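Local atomic coordinates of 6-phospho-beta-glucosidase BglT (Thermotoga maritima, PDB entry 1UP7), a protein that hydrolyses cellobiose 6'-phosphate to glucose 6-phosphate and glucose, using NAD+ and a manganese ion as cofactors. Residues T309-R320 against Y332-S342. Residues are numbered along the deposited sequence; the frame is centred on the assembly and turned at random.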
loop_
_atom_site.group_PDB
_atom_site.type_symbol
_atom_site.label_atom_id
_atom_site.label_comp_id
_atom_site.label_asym_id
_atom_site.label_seq_id
_atom_site.Cartn_x
_atom_site.Cartn_y
_atom_site.Cartn_z
ATOM N N THR A 309 -24.040 23.683 4.405
ATOM C CA THR A 309 -23.871 24.513 3.205
ATOM C C THR A 309 -23.008 23.806 2.161
ATOM O O THR A 309 -22.453 22.725 2.400
ATOM C CB THR A 309 -23.180 25.846 3.533
ATOM O OG1 THR A 309 -21.856 25.553 4.017
ATOM C CG2 THR A 309 -23.904 26.593 4.653
ATOM N N ASP A 310 -22.858 24.475 1.030
ATOM C CA ASP A 310 -22.069 23.975 -0.054
ATOM C C ASP A 310 -20.814 24.812 -0.270
ATOM O O ASP A 310 -20.225 24.771 -1.342
ATOM C CB ASP A 310 -22.977 23.878 -1.302
ATOM C CG ASP A 310 -22.393 22.985 -2.375
ATOM O OD1 ASP A 310 -22.038 21.827 -2.076
ATOM O OD2 ASP A 310 -22.210 23.391 -3.526
ATOM N N GLU A 311 -20.395 25.532 0.777
ATOM C CA GLU A 311 -19.226 26.416 0.743
ATOM C C GLU A 311 -17.914 25.639 0.603
ATOM O O GLU A 311 -17.104 25.943 -0.274
ATOM C CB GLU A 311 -19.175 27.177 2.042
ATOM C CG GLU A 311 -19.859 28.521 2.040
ATOM C CD GLU A 311 -19.036 29.497 2.854
ATOM O OE1 GLU A 311 -18.930 29.281 4.097
ATOM O OE2 GLU A 311 -18.456 30.447 2.245
ATOM N N GLY A 312 -17.721 24.655 1.487
ATOM C CA GLY A 312 -16.458 23.948 1.646
ATOM C C GLY A 312 -15.551 24.655 2.643
ATOM O O GLY A 312 -15.046 25.734 2.361
ATOM N N LYS A 313 -15.375 24.055 3.822
ATOM C CA LYS A 313 -14.585 24.649 4.894
ATOM C C LYS A 313 -13.739 23.571 5.534
ATOM O O LYS A 313 -14.074 22.394 5.418
ATOM C CB LYS A 313 -15.495 25.325 5.914
ATOM C CG LYS A 313 -16.387 26.438 5.311
ATOM C CD LYS A 313 -15.818 27.819 5.530
ATOM C CE LYS A 313 -15.490 28.526 4.207
ATOM N NZ LYS A 313 -16.237 29.825 4.006
ATOM N N ILE A 314 -12.642 23.964 6.178
ATOM C CA ILE A 314 -11.768 23.013 6.835
ATOM C C ILE A 314 -12.123 22.830 8.293
ATOM O O ILE A 314 -12.260 23.788 9.027
ATOM C CB ILE A 314 -10.299 23.418 6.688
ATOM C CG1 ILE A 314 -9.941 23.618 5.195
ATOM C CG2 ILE A 314 -9.366 22.431 7.476
ATOM C CD1 ILE A 314 -10.377 22.488 4.265
ATOM N N HIS A 315 -12.267 21.573 8.694
ATOM C CA HIS A 315 -12.438 21.187 10.089
ATOM C C HIS A 315 -11.545 20.016 10.423
ATOM O O HIS A 315 -11.453 19.074 9.638
ATOM C CB HIS A 315 -13.899 20.811 10.363
ATOM C CG HIS A 315 -14.820 21.967 10.219
ATOM N ND1 HIS A 315 -14.917 22.958 11.174
ATOM C CD2 HIS A 315 -15.595 22.360 9.181
ATOM C CE1 HIS A 315 -15.756 23.886 10.749
ATOM N NE2 HIS A 315 -16.183 23.543 9.545
ATOM N N ILE A 316 -10.893 20.081 11.578
ATOM C CA ILE A 316 -10.086 18.970 12.022
ATOM C C ILE A 316 -10.956 18.027 12.800
ATOM O O ILE A 316 -11.555 18.389 13.793
ATOM C CB ILE A 316 -8.869 19.402 12.834
ATOM C CG1 ILE A 316 -8.013 20.385 12.023
ATOM C CG2 ILE A 316 -8.072 18.160 13.208
ATOM C CD1 ILE A 316 -6.932 21.106 12.836
ATOM N N VAL A 317 -10.982 16.786 12.360
ATOM C CA VAL A 317 -12.060 15.883 12.691
ATOM C C VAL A 317 -11.474 14.461 12.764
ATOM O O VAL A 317 -10.413 14.215 12.211
ATOM C CB VAL A 317 -13.125 16.119 11.574
ATOM C CG1 VAL A 317 -13.492 14.880 10.730
ATOM C CG2 VAL A 317 -14.302 16.954 12.090
ATOM N N ASN A 318 -12.112 13.550 13.500
ATOM C CA ASN A 318 -11.682 12.138 13.513
ATOM C C ASN A 318 -12.378 11.344 12.439
ATOM O O ASN A 318 -13.609 11.265 12.411
ATOM C CB ASN A 318 -11.917 11.443 14.856
ATOM C CG ASN A 318 -11.070 12.009 15.939
ATOM O OD1 ASN A 318 -10.037 11.447 16.325
ATOM N ND2 ASN A 318 -11.477 13.159 16.430
ATOM N N THR A 319 -11.579 10.737 11.568
ATOM C CA THR A 319 -12.077 10.087 10.377
ATOM C C THR A 319 -10.964 9.211 9.792
ATOM O O THR A 319 -9.809 9.297 10.253
ATOM C CB THR A 319 -12.541 11.170 9.393
ATOM O OG1 THR A 319 -13.275 10.554 8.337
ATOM C CG2 THR A 319 -11.354 11.830 8.690
ATOM N N ARG A 320 -11.303 8.367 8.807
ATOM C CA ARG A 320 -10.293 7.527 8.151
ATOM C C ARG A 320 -9.245 8.349 7.444
ATOM O O ARG A 320 -9.573 9.286 6.750
ATOM C CB ARG A 320 -10.912 6.587 7.135
ATOM C CG ARG A 320 -11.695 5.425 7.697
ATOM C CD ARG A 320 -12.161 4.468 6.597
ATOM N NE ARG A 320 -12.884 3.327 7.126
ATOM C CZ ARG A 320 -13.858 2.696 6.464
ATOM N NH1 ARG A 320 -14.214 3.092 5.261
ATOM N NH2 ARG A 320 -14.463 1.643 6.992
ATOM N N TYR A 332 -6.571 3.763 9.059
ATOM C CA TYR A 332 -6.404 4.327 10.415
ATOM C C TYR A 332 -7.372 5.491 10.553
ATOM O O TYR A 332 -7.341 6.421 9.725
ATOM C CB TYR A 332 -4.992 4.850 10.658
ATOM C CG TYR A 332 -3.934 3.860 11.143
ATOM C CD1 TYR A 332 -4.016 2.477 10.858
ATOM C CD2 TYR A 332 -2.833 4.322 11.870
ATOM C CE1 TYR A 332 -3.020 1.584 11.303
ATOM C CE2 TYR A 332 -1.834 3.435 12.341
ATOM C CZ TYR A 332 -1.933 2.082 12.036
ATOM O OH TYR A 332 -0.934 1.262 12.449
ATOM N N VAL A 333 -8.258 5.445 11.552
ATOM C CA VAL A 333 -8.951 6.672 11.960
ATOM C C VAL A 333 -7.930 7.604 12.625
ATOM O O VAL A 333 -7.226 7.201 13.571
ATOM C CB VAL A 333 -10.140 6.398 12.919
ATOM C CG1 VAL A 333 -10.581 7.667 13.624
ATOM C CG2 VAL A 333 -11.328 5.739 12.146
ATOM N N LEU A 334 -7.834 8.822 12.103
ATOM C CA LEU A 334 -6.954 9.842 12.629
ATOM C C LEU A 334 -7.752 11.113 12.893
ATOM O O LEU A 334 -8.875 11.264 12.413
ATOM C CB LEU A 334 -5.848 10.164 11.609
ATOM C CG LEU A 334 -4.978 8.984 11.180
ATOM C CD1 LEU A 334 -4.038 9.423 10.054
ATOM C CD2 LEU A 334 -4.236 8.392 12.368
ATOM N N GLU A 335 -7.148 12.027 13.643
ATOM C CA GLU A 335 -7.679 13.381 13.798
ATOM C C GLU A 335 -6.859 14.292 12.862
ATOM O O GLU A 335 -5.667 14.478 13.073
ATOM C CB GLU A 335 -7.599 13.784 15.284
ATOM C CG GLU A 335 -8.178 15.147 15.632
ATOM C CD GLU A 335 -8.206 15.392 17.142
ATOM O OE1 GLU A 335 -7.221 15.923 17.706
ATOM O OE2 GLU A 335 -9.234 15.028 17.765
ATOM N N ILE A 336 -7.502 14.818 11.825
ATOM C CA ILE A 336 -6.831 15.418 10.655
ATOM C C ILE A 336 -7.748 16.478 10.026
ATOM O O ILE A 336 -8.977 16.407 10.191
ATOM C CB ILE A 336 -6.469 14.334 9.578
ATOM C CG1 ILE A 336 -7.681 13.395 9.323
ATOM C CG2 ILE A 336 -5.211 13.538 9.982
ATOM C CD1 ILE A 336 -7.453 12.301 8.205
ATOM N N PRO A 337 -7.172 17.447 9.313
ATOM C CA PRO A 337 -7.950 18.479 8.639
ATOM C C PRO A 337 -8.704 17.918 7.446
ATOM O O PRO A 337 -8.116 17.197 6.632
ATOM C CB PRO A 337 -6.877 19.450 8.141
ATOM C CG PRO A 337 -5.640 19.118 8.962
ATOM C CD PRO A 337 -5.727 17.634 9.101
ATOM N N CYS A 338 -9.992 18.246 7.343
ATOM C CA CYS A 338 -10.853 17.767 6.260
ATOM C C CYS A 338 -11.639 18.896 5.617
ATOM O O CYS A 338 -11.954 19.899 6.249
ATOM C CB CYS A 338 -11.840 16.696 6.747
ATOM S SG CYS A 338 -11.015 15.273 7.464
ATOM N N TYR A 339 -11.912 18.715 4.332
ATOM C CA TYR A 339 -12.709 19.640 3.562
ATOM C C TYR A 339 -14.151 19.188 3.762
ATOM O O TYR A 339 -14.532 18.073 3.415
ATOM C CB TYR A 339 -12.309 19.569 2.100
ATOM C CG TYR A 339 -13.126 20.425 1.168
ATOM C CD1 TYR A 339 -12.952 21.807 1.124
ATOM C CD2 TYR A 339 -14.039 19.850 0.289
ATOM C CE1 TYR A 339 -13.663 22.585 0.256
ATOM C CE2 TYR A 339 -14.754 20.623 -0.613
ATOM C CZ TYR A 339 -14.568 21.995 -0.620
ATOM O OH TYR A 339 -15.287 22.775 -1.499
ATOM N N VAL A 340 -14.942 20.046 4.367
ATOM C CA VAL A 340 -16.270 19.649 4.802
ATOM C C VAL A 340 -17.290 20.417 3.952
ATOM O O VAL A 340 -17.287 21.658 3.902
ATOM C CB VAL A 340 -16.467 19.894 6.328
ATOM C CG1 VAL A 340 -17.909 19.653 6.743
ATOM C CG2 VAL A 340 -15.536 19.012 7.154
ATOM N N ARG A 341 -18.136 19.675 3.244
ATOM C CA ARG A 341 -19.049 20.314 2.306
ATOM C C ARG A 341 -20.258 19.445 2.050
ATOM O O ARG A 341 -20.124 18.283 1.692
ATOM C CB ARG A 341 -18.309 20.585 1.008
ATOM C CG ARG A 341 -19.111 21.099 -0.127
ATOM C CD ARG A 341 -18.197 21.507 -1.279
ATOM N NE ARG A 341 -18.990 21.993 -2.403
ATOM C CZ ARG A 341 -18.509 22.598 -3.477
ATOM N NH1 ARG A 341 -17.204 22.832 -3.600
ATOM N NH2 ARG A 341 -19.358 22.985 -4.423
ATOM N N SER A 342 -21.438 20.020 2.229
ATOM C CA SER A 342 -22.703 19.392 1.829
ATOM C C SER A 342 -22.858 17.941 2.277
ATOM O O SER A 342 -23.091 17.046 1.472
ATOM C CB SER A 342 -22.900 19.468 0.328
ATOM O OG SER A 342 -23.235 20.791 -0.034
HETATM O O HOH W 1 -19.401 24.039 3.818
HETATM O O HOH W 2 -11.696 16.840 16.431
#
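Arg341 grips Asp310 side-on at one end of a beta hairpin with a long connecting loop, strands 313-320 and 333-341, in the C-terminal domain of this family 4 glycosidase. Strand 333-341 is the middle strand of a three-stranded sheet. With CG anti to the backbone N (chi1 173°) and the chain extended from CG to NE, Arg341 carries its guanidinium out to Asp310. Arg341 NE gives a nearly straight bond to Asp310 OD1 at 3.1 Å, and Arg341 NH2 a salt bridge to Asp310 OD2 at 3.0 Å. Both donors approach from above the carboxylate plane, which is turned 73° from the guanidinium. Arg341 NH1 bonds Tyr339 OH at 2.8 Å. NH2 also reaches Glu183 O of the second subunit, which ties this end of the hairpin to that subunit. Replacing Arg341 by an alanine is likely to cost the Asp310 carboxylate this charged partner and Tyr339 OH this donor. Toward the other end, Asn318 ND2 meets the anti lone pair of Glu335 OE2 at 3.2 Å and also bonds Gly162 O. Glu335 also bonds Tyr189 and Asn193 and lies close to the manganese-binding Cys164. On the other face from Asn318 and Glu335, Thr319 CG2 touches Cys338 SG at 3.7 Å. Ser342 OG gives Asp310 OD1 a second bond, 2.6 Å long, from the opposite face to Arg341 NE.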